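Local coordinates for DNA repair and recombination protein radB (Thermococcus kodakarensis, PDB 2CVH) that probably takes part in DNA repair and homologous recombination as a RecA-like protein, apparently binding DNA and hydrolysing ATP only very weakly, at residues L2-T6 and K7-S11; P59-L62 and V63-E67; T101-S104 and N105-L108. One frame throughout, in Å; residues are numbered along the deposited sequence.

Contact 1 of 3, residues L2-T6 and K7-S11; sequences LSTGT and KSLDS
The carboxylate of D10, on the first turns of helix 7-12, is gripped by S3 and T4. With CG anti to the carbonyl carbon and beside the backbone N (chi1 -76°), it is sent back to the loop, where three hydrogen bonds hold it. S3 OG donates to D10 OD2 over 2.7 Å and T4 N to D10 OD1 over 2.9 Å, each on a syn lone pair; T4 OG1, 2.8 Å from D10 OD1, comes from above the carboxylate plane. Held at both oxygens, the group can hardly turn. The same hydroxyls fold the loop: S3 OG accepts from G5 N and T4 OG1 from T6 N, two consecutive ST turns. T6 takes the N-cap position, and its carbonyl O accepts D10 N at 3.0 Å. L9 CD1 makes apolar contact with T6 CB at 3.9 Å, and the hydroxyl OG1 of T4 lies 3.3 Å from L9 CB. D218 accepts from K7 N and S8 N, and S8 OG bonds to Y208 O. T4 and T6 rest on helix 33-44, while L9 packs on strands 206-212 and 215-218, placing the turn between that helix and the edge of the sheet.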
ATOM      1  N   LEU A   2       9.398  -8.107  -2.834  1.00 25.81           N
ATOM      2  CA  LEU A   2       9.892  -7.084  -1.934  1.00 23.98           C
ATOM      3  C   LEU A   2       9.454  -7.467  -0.503  1.00 18.87           C
ATOM      4  O   LEU A   2       8.292  -7.309  -0.167  1.00 21.50           O
ATOM      5  CB  LEU A   2       9.268  -5.762  -2.353  1.00 25.34           C
ATOM      6  CG  LEU A   2      10.158  -4.544  -2.232  1.00 32.13           C
ATOM      7  CD1 LEU A   2       9.298  -3.304  -2.320  1.00 34.67           C
ATOM      8  CD2 LEU A   2      10.861  -4.577  -0.903  1.00 31.52           C
ATOM      9  N   SER A   3      10.364  -7.982   0.325  1.00 18.87           N
ATOM     10  CA  SER A   3      10.028  -8.403   1.694  1.00 14.95           C
ATOM     11  C   SER A   3       9.345  -7.361   2.575  1.00 17.14           C
ATOM     12  O   SER A   3       9.585  -6.156   2.439  1.00 19.65           O
ATOM     13  CB  SER A   3      11.261  -8.962   2.404  1.00 13.45           C
ATOM     14  OG  SER A   3      10.986  -9.243   3.775  1.00 16.64           O
ATOM     15  N   THR A   4       8.451  -7.841   3.448  1.00 20.68           N
ATOM     16  CA  THR A   4       7.692  -7.003   4.404  1.00 17.27           C
ATOM     17  C   THR A   4       8.445  -6.949   5.737  1.00 15.41           C
ATOM     18  O   THR A   4       8.059  -6.223   6.647  1.00 17.81           O
ATOM     19  CB  THR A   4       6.270  -7.581   4.744  1.00 14.85           C
ATOM     20  OG1 THR A   4       6.406  -8.892   5.308  1.00 14.03           O
ATOM     21  CG2 THR A   4       5.392  -7.661   3.521  1.00 13.65           C
ATOM     22  N   GLY A   5       9.504  -7.741   5.847  1.00 13.52           N
ATOM     23  CA  GLY A   5      10.283  -7.756   7.066  1.00 19.17           C
ATOM     24  C   GLY A   5       9.574  -8.555   8.129  1.00 23.57           C
ATOM     25  O   GLY A   5      10.013  -8.587   9.274  1.00 25.28           O
ATOM     26  N   THR A   6       8.521  -9.260   7.717  1.00 22.53           N
ATOM     27  CA  THR A   6       7.715 -10.088   8.607  1.00 22.10           C
ATOM     28  C   THR A   6       7.603 -11.502   8.015  1.00 24.45           C
ATOM     29  O   THR A   6       7.185 -11.694   6.855  1.00 22.12           O
ATOM     30  CB  THR A   6       6.333  -9.475   8.750  1.00 22.14           C
ATOM     31  OG1 THR A   6       6.482  -8.075   9.020  1.00 25.95           O
ATOM     32  CG2 THR A   6       5.583 -10.109   9.879  1.00 21.35           C
ATOM     33  N   LYS A   7       8.007 -12.484   8.812  1.00 19.59           N
ATOM     34  CA  LYS A   7       7.997 -13.887   8.416  1.00 20.72           C
ATOM     35  C   LYS A   7       6.601 -14.381   7.977  1.00 19.19           C
ATOM     36  O   LYS A   7       6.464 -15.079   6.985  1.00 20.94           O
ATOM     37  CB  LYS A   7       8.532 -14.706   9.590  1.00 23.79           C
ATOM     38  CG  LYS A   7       9.276 -15.949   9.238  1.00 30.50           C
ATOM     39  CD  LYS A   7       8.373 -17.150   9.149  1.00 36.38           C
ATOM     40  CE  LYS A   7       9.167 -18.394   8.769  1.00 38.26           C
ATOM     41  NZ  LYS A   7       8.262 -19.571   8.673  1.00 43.01           N
ATOM     42  N   SER A   8       5.562 -13.988   8.693  1.00 13.39           N
ATOM     43  CA  SER A   8       4.230 -14.433   8.353  1.00 16.53           C
ATOM     44  C   SER A   8       3.702 -13.792   7.088  1.00 18.68           C
ATOM     45  O   SER A   8       3.118 -14.470   6.250  1.00 23.12           O
ATOM     46  CB  SER A   8       3.252 -14.198   9.517  1.00 16.87           C
ATOM     47  OG  SER A   8       3.107 -12.826   9.860  1.00 17.08           O
ATOM     48  N   LEU A   9       3.845 -12.474   6.987  1.00 16.24           N
ATOM     49  CA  LEU A   9       3.374 -11.730   5.825  1.00 15.43           C
ATOM     50  C   LEU A   9       4.100 -12.193   4.552  1.00 13.58           C
ATOM     51  O   LEU A   9       3.496 -12.298   3.501  1.00 15.40           O
ATOM     52  CB  LEU A   9       3.513 -10.211   6.064  1.00 15.10           C
ATOM     53  CG  LEU A   9       2.557  -9.571   7.092  1.00 14.05           C
ATOM     54  CD1 LEU A   9       2.909  -8.128   7.424  1.00  7.89           C
ATOM     55  CD2 LEU A   9       1.139  -9.597   6.540  1.00 13.91           C
ATOM     56  N   ASP A  10       5.375 -12.535   4.677  1.00 15.49           N
ATOM     57  CA  ASP A  10       6.171 -13.002   3.551  1.00 14.63           C
ATOM     58  C   ASP A  10       5.750 -14.400   3.156  1.00 16.91           C
ATOM     59  O   ASP A  10       5.757 -14.715   1.977  1.00 17.13           O
ATOM     60  CB  ASP A  10       7.677 -12.986   3.874  1.00 11.46           C
ATOM     61  CG  ASP A  10       8.279 -11.579   3.843  1.00 12.25           C
ATOM     62  OD1 ASP A  10       7.574 -10.616   3.463  1.00 13.90           O
ATOM     63  OD2 ASP A  10       9.453 -11.431   4.238  1.00 14.91           O
ATOM     64  N   SER A  11       5.442 -15.243   4.147  1.00 16.72           N
ATOM     65  CA  SER A  11       4.970 -16.616   3.914  1.00 17.03           C
ATOM     66  C   SER A  11       3.642 -16.539   3.167  1.00 17.09           C
ATOM     67  O   SER A  11       3.455 -17.198   2.148  1.00 23.09           O
ATOM     68  CB  SER A  11       4.745 -17.366   5.236  1.00 14.26           C
ATOM     69  OG  SER A  11       5.968 -17.629   5.881  1.00 21.33           O
TER

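Contact 2 of 3, residues P59-L62 and V63-E67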
ATOM      1  N   PRO A  59       7.418  10.834   9.272  1.00 21.54           N
ATOM      2  CA  PRO A  59       8.884  10.851   9.272  1.00 16.79           C
ATOM      3  C   PRO A  59       9.423  10.270  10.563  1.00 13.42           C
ATOM      4  O   PRO A  59      10.312   9.417  10.538  1.00 12.62           O
ATOM      5  CB  PRO A  59       9.202  12.342   9.158  1.00 18.71           C
ATOM      6  CG  PRO A  59       8.095  12.856   8.298  1.00 20.79           C
ATOM      7  CD  PRO A  59       6.886  12.166   8.906  1.00 20.39           C
ATOM      8  N   GLU A  60       8.841  10.712  11.682  1.00 17.39           N
ATOM      9  CA  GLU A  60       9.231  10.246  13.025  1.00 18.87           C
ATOM     10  C   GLU A  60       9.047   8.748  13.196  1.00 20.99           C
ATOM     11  O   GLU A  60       9.908   8.061  13.772  1.00 17.82           O
ATOM     12  CB  GLU A  60       8.409  10.945  14.103  1.00 19.51           C
ATOM     13  CG  GLU A  60       8.792  12.374  14.325  1.00 27.48           C
ATOM     14  CD  GLU A  60       7.984  13.353  13.504  1.00 31.78           C
ATOM     15  OE1 GLU A  60       7.334  12.965  12.507  1.00 35.08           O
ATOM     16  OE2 GLU A  60       8.014  14.540  13.870  1.00 39.03           O
ATOM     17  N   ARG A  61       7.903   8.254  12.708  1.00 23.99           N
ATOM     18  CA  ARG A  61       7.572   6.831  12.774  1.00 22.99           C
ATOM     19  C   ARG A  61       8.594   6.022  11.962  1.00 19.83           C
ATOM     20  O   ARG A  61       9.089   4.981  12.430  1.00 18.55           O
ATOM     21  CB  ARG A  61       6.134   6.606  12.284  1.00 23.04           C
ATOM     22  CG  ARG A  61       5.603   5.192  12.443  1.00 21.40           C
ATOM     23  CD  ARG A  61       5.596   4.736  13.904  1.00 20.99           C
ATOM     24  NE  ARG A  61       4.895   3.463  14.046  1.00 19.97           N
ATOM     25  CZ  ARG A  61       5.443   2.341  14.498  1.00 21.34           C
ATOM     26  NH1 ARG A  61       6.716   2.306  14.874  1.00 23.86           N
ATOM     27  NH2 ARG A  61       4.723   1.231  14.523  1.00 25.43           N
ATOM     28  N   LEU A  62       8.956   6.523  10.776  1.00 17.34           N
ATOM     29  CA  LEU A  62       9.957   5.847   9.950  1.00 14.73           C
ATOM     30  C   LEU A  62      11.331   5.899  10.637  1.00 12.79           C
ATOM     31  O   LEU A  62      12.096   4.937  10.594  1.00 12.65           O
ATOM     32  CB  LEU A  62      10.036   6.481   8.568  1.00 18.42           C
ATOM     33  CG  LEU A  62      11.074   5.761   7.704  1.00 22.45           C
ATOM     34  CD1 LEU A  62      10.498   4.438   7.192  1.00 22.06           C
ATOM     35  CD2 LEU A  62      11.501   6.647   6.559  1.00 27.55           C
ATOM     36  N   VAL A  63      11.651   7.048  11.234  1.00 20.60           N
ATOM     37  CA  VAL A  63      12.908   7.234  11.982  1.00 21.84           C
ATOM     38  C   VAL A  63      12.936   6.212  13.129  1.00 20.81           C
ATOM     39  O   VAL A  63      13.929   5.514  13.333  1.00 22.59           O
ATOM     40  CB  VAL A  63      12.991   8.672  12.594  1.00 22.23           C
ATOM     41  CG1 VAL A  63      14.179   8.795  13.527  1.00 21.05           C
ATOM     42  CG2 VAL A  63      13.079   9.700  11.489  1.00 23.02           C
ATOM     43  N   GLN A  64      11.831   6.124  13.870  1.00 23.91           N
ATOM     44  CA  GLN A  64      11.721   5.175  14.974  1.00 24.00           C
ATOM     45  C   GLN A  64      11.965   3.791  14.433  1.00 26.67           C
ATOM     46  O   GLN A  64      12.857   3.073  14.893  1.00 26.90           O
ATOM     47  CB  GLN A  64      10.334   5.241  15.599  1.00 28.67           C
ATOM     48  CG  GLN A  64      10.158   4.298  16.785  1.00 33.85           C
ATOM     49  CD  GLN A  64       8.820   4.473  17.490  1.00 36.55           C
ATOM     50  OE1 GLN A  64       8.757   4.517  18.725  1.00 38.36           O
ATOM     51  NE2 GLN A  64       7.745   4.573  16.713  1.00 33.45           N
ATOM     52  N   MET A  65      11.215   3.438  13.393  1.00 29.98           N
ATOM     53  CA  MET A  65      11.355   2.125  12.774  1.00 27.28           C
ATOM     54  C   MET A  65      12.787   1.874  12.300  1.00 27.13           C
ATOM     55  O   MET A  65      13.354   0.819  12.571  1.00 27.74           O
ATOM     56  CB  MET A  65      10.364   1.988  11.621  1.00 24.87           C
ATOM     57  CG  MET A  65       8.908   2.055  12.076  1.00 24.02           C
ATOM     58  SD  MET A  65       7.701   2.111  10.741  1.00 22.30           S
ATOM     59  CE  MET A  65       8.423   0.786   9.706  1.00 10.58           C
ATOM     60  N   ALA A  66      13.399   2.868  11.655  1.00 28.38           N
ATOM     61  CA  ALA A  66      14.783   2.728  11.153  1.00 27.99           C
ATOM     62  C   ALA A  66      15.771   2.479  12.306  1.00 24.53           C
ATOM     63  O   ALA A  66      16.522   1.514  12.292  1.00 18.77           O
ATOM     64  CB  ALA A  66      15.191   3.979  10.363  1.00 20.05           C
ATOM     65  N   GLU A  67      15.711   3.331  13.328  1.00 26.71           N
ATOM     66  CA  GLU A  67      16.595   3.227  14.478  1.00 31.72           C
ATOM     67  C   GLU A  67      16.466   1.914  15.205  1.00 35.97           C
ATOM     68  O   GLU A  67      17.470   1.232  15.410  1.00 34.85           O
ATOM     69  CB  GLU A  67      16.315   4.343  15.479  1.00 32.28           C
ATOM     70  CG  GLU A  67      16.869   5.674  15.103  1.00 31.00           C
ATOM     71  CD  GLU A  67      16.394   6.749  16.027  1.00 35.53           C
ATOM     72  OE1 GLU A  67      17.108   7.754  16.177  1.00 41.75           O
ATOM     73  OE2 GLU A  67      15.296   6.608  16.601  1.00 40.05           O
TER
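Four successive i to i+4 bonds, from V63 N to P59 O through A66 N to L62 O, tie P59-L62 to V63-E67 as one regular alpha-helix, with donor-acceptor lengths of 2.7 to 2.8 Å. Among the side chains, R61 and M65, one turn apart, meet along the helix. R61 leaves the helix with CG anti to the backbone N (chi1 -173°) and then bends at chi2, which brings the guanidinium back beside M65. There M65 SD lies over one face of the guanidinium, 4.2 Å above its plane and offset toward the rim, while M65 CG comes within 3.6 Å of R61 NH1. M65 also leans on the backbone of the earlier turn, its CG 3.0 Å from R61 O. The amide of Q64 stands beside the guanidinium with its plane turned 81° from it. V63 points a methyl, CG2, back at the carbonyl of P59, and A66 CB rests 3.2 Å from L62 O.

The polar end of R61 is held from beyond the helix: NH2 donates to T212 O, and NH1 makes a weak bond to E213 O. R61, L62 and M65 all touch L38 of helix 33-44, while L62, V63 and A66 face helix 73-79. With an alanine here instead of R61, T212 O is likely to lose this donor and M65 SD the flat group lying against it. The chemistry is thus divided: a cationic group gives one N-H bond to T212 O and a weak one to E213 O, and offers a flat face to a polarisable sulfur, joining helix 59-67 to the end of strand 206-212.

Contact 3 of 3, residues T101-S104 and N105-L108; sequences TVDS and NFAL
The ring of F106 folds back against V102, D103 and T101. Over one face lies V102 CA, 4.2 Å from the ring centroid and 15° off the normal, a CH-pi contact made by the backbone carbon; the V102 side chain adds CG1 against F106 CB at 4.0 Å. At the ring edge, in its plane, D103 OD2 comes to 3.3 Å from F106 CD1, an approach that sets a carboxylate oxygen against the weakly positive rim of the ring. T101 O approaches F106 CE1 obliquely, at 3.5 Å.

D103 OD2 has a second task: it accepts N105 N at 2.9 Å on its anti lone pair. The angle chi1 of 42° places D103 CG between its own backbone N and carbonyl carbon, which turns the carboxylate over the chain that follows. The carboxylate of D103 and the amide of N105 stand nearly perpendicular, and a water lies between D103 OD2 and N105 OD1, within hydrogen-bonding distance of each. The backbone closes the turn: F106 N donates to D103 O at 3.1 Å, nearly straight at the hydrogen (166°) although it meets the oxygen from above the carbonyl plane. A second water bridges D103 O and F106 O, 2.8 Å from each.

Further out, V102 packs on I141 and H145 of helix 128-145, and F106 on K47 and A49 of strand 47-52, to which the backbone of N105 and A107 is also bonded through K47. The arrangement is a type I beta turn, D103 to F106, with an aspartate at its first position binding the backbone N two residues on, an Asx turn. It connects helix 90-101 to parallel strand 106-112 of the RecA-like core sheet.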
ATOM      1  N   THR A 101       9.575  10.482 -12.966  1.00 52.75           N
ATOM      2  CA  THR A 101      10.303  10.605 -11.703  1.00 48.42           C
ATOM      3  C   THR A 101      10.876   9.241 -11.302  1.00 48.44           C
ATOM      4  O   THR A 101      12.012   9.129 -10.828  1.00 48.64           O
ATOM      5  CB  THR A 101       9.367  11.051 -10.563  1.00 51.20           C
ATOM      6  OG1 THR A 101       8.615  12.201 -10.975  1.00 54.58           O
ATOM      7  CG2 THR A 101      10.166  11.367  -9.284  1.00 49.22           C
ATOM      8  N   VAL A 102      10.066   8.203 -11.470  1.00 45.50           N
ATOM      9  CA  VAL A 102      10.479   6.856 -11.117  1.00 39.79           C
ATOM     10  C   VAL A 102      11.496   6.313 -12.102  1.00 37.89           C
ATOM     11  O   VAL A 102      11.208   6.187 -13.286  1.00 41.86           O
ATOM     12  CB  VAL A 102       9.260   5.890 -11.074  1.00 38.38           C
ATOM     13  CG1 VAL A 102       9.715   4.477 -10.683  1.00 33.92           C
ATOM     14  CG2 VAL A 102       8.200   6.410 -10.103  1.00 37.81           C
ATOM     15  N   ASP A 103      12.670   5.951 -11.601  1.00 35.97           N
ATOM     16  CA  ASP A 103      13.726   5.388 -12.436  1.00 35.08           C
ATOM     17  C   ASP A 103      14.221   4.114 -11.791  1.00 32.74           C
ATOM     18  O   ASP A 103      13.664   3.670 -10.793  1.00 37.15           O
ATOM     19  CB  ASP A 103      14.890   6.373 -12.573  1.00 40.42           C
ATOM     20  CG  ASP A 103      15.231   7.063 -11.259  1.00 45.17           C
ATOM     21  OD1 ASP A 103      15.153   8.310 -11.206  1.00 50.98           O
ATOM     22  OD2 ASP A 103      15.571   6.366 -10.280  1.00 46.10           O
ATOM     23  N   SER A 104      15.310   3.568 -12.307  1.00 27.60           N
ATOM     24  CA  SER A 104      15.887   2.346 -11.773  1.00 29.84           C
ATOM     25  C   SER A 104      16.429   2.443 -10.338  1.00 28.13           C
ATOM     26  O   SER A 104      16.903   1.452  -9.782  1.00 28.84           O
ATOM     27  CB  SER A 104      16.975   1.844 -12.721  1.00 34.11           C
ATOM     28  OG  SER A 104      17.758   2.935 -13.191  1.00 39.62           O
ATOM     29  N   ASN A 105      16.388   3.637  -9.754  1.00 31.82           N
ATOM     30  CA  ASN A 105      16.870   3.846  -8.386  1.00 34.41           C
ATOM     31  C   ASN A 105      15.792   3.524  -7.357  1.00 34.29           C
ATOM     32  O   ASN A 105      16.080   3.387  -6.165  1.00 33.79           O
ATOM     33  CB  ASN A 105      17.334   5.283  -8.175  1.00 33.14           C
ATOM     34  CG  ASN A 105      18.793   5.494  -8.535  1.00 35.55           C
ATOM     35  OD1 ASN A 105      19.152   6.537  -9.089  1.00 36.78           O
ATOM     36  ND2 ASN A 105      19.646   4.538  -8.183  1.00 31.39           N
ATOM     37  N   PHE A 106      14.552   3.438  -7.831  1.00 31.40           N
ATOM     38  CA  PHE A 106      13.400   3.129  -6.992  1.00 26.48           C
ATOM     39  C   PHE A 106      13.150   1.628  -6.809  1.00 27.23           C
ATOM     40  O   PHE A 106      13.308   0.830  -7.752  1.00 24.04           O
ATOM     41  CB  PHE A 106      12.157   3.787  -7.582  1.00 23.23           C
ATOM     42  CG  PHE A 106      12.138   5.257  -7.422  1.00 25.18           C
ATOM     43  CD1 PHE A 106      13.078   6.051  -8.075  1.00 30.08           C
ATOM     44  CD2 PHE A 106      11.198   5.861  -6.605  1.00 25.94           C
ATOM     45  CE1 PHE A 106      13.082   7.444  -7.923  1.00 31.17           C
ATOM     46  CE2 PHE A 106      11.186   7.247  -6.440  1.00 30.88           C
ATOM     47  CZ  PHE A 106      12.134   8.045  -7.102  1.00 29.41           C
ATOM     48  N   ALA A 107      12.759   1.250  -5.590  1.00 26.23           N
ATOM     49  CA  ALA A 107      12.447  -0.145  -5.284  1.00 21.17           C
ATOM     50  C   ALA A 107      10.951  -0.332  -5.097  1.00 15.66           C
ATOM     51  O   ALA A 107      10.438  -1.428  -5.323  1.00 14.02           O
ATOM     52  CB  ALA A 107      13.172  -0.611  -4.035  1.00 17.47           C
ATOM     53  N   LEU A 108      10.239   0.765  -4.864  1.00 18.38           N
ATOM     54  CA  LEU A 108       8.817   0.698  -4.571  1.00 14.55           C
ATOM     55  C   LEU A 108       8.092   2.010  -4.771  1.00 16.12           C
ATOM     56  O   LEU A 108       8.678   3.081  -4.631  1.00 18.81           O
ATOM     57  CB  LEU A 108       8.672   0.319  -3.077  1.00 20.89           C
ATOM     58  CG  LEU A 108       7.325   0.072  -2.383  1.00 18.89           C
ATOM     59  CD1 LEU A 108       6.786  -1.273  -2.880  1.00 12.85           C
ATOM     60  CD2 LEU A 108       7.502   0.050  -0.849  1.00  9.86           C
TER
HETATM   61  O   HOH W   1      12.673   1.101 -10.423  1.00 24.87           O
HETATM   62  O   HOH W   2      17.199   8.459  -8.949  1.00 39.14           O

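In the fold
Contacts 1, 2 and 3 follow in series along the chain, their centres 19 to 21 Å apart. Only contacts 1 and 3 touch: L2 CD1 packs on L108 CD1 at 3.3 Å, so the start of the chain lies against strand 106-112. Contact 2 stays about 8 Å from contact 1 and about 10 Å from contact 3 at the nearest atoms. Helix 33-44, whose first turn carries the end of the predicted ATP-binding P-loop, is touched by side chains from all three. The side chain of L9 in contact 1 is about 8 Å from G32, and that of R61 in contact 2 about 7 Å from that of T34, both of that predicted site; contact 3 lies away from it.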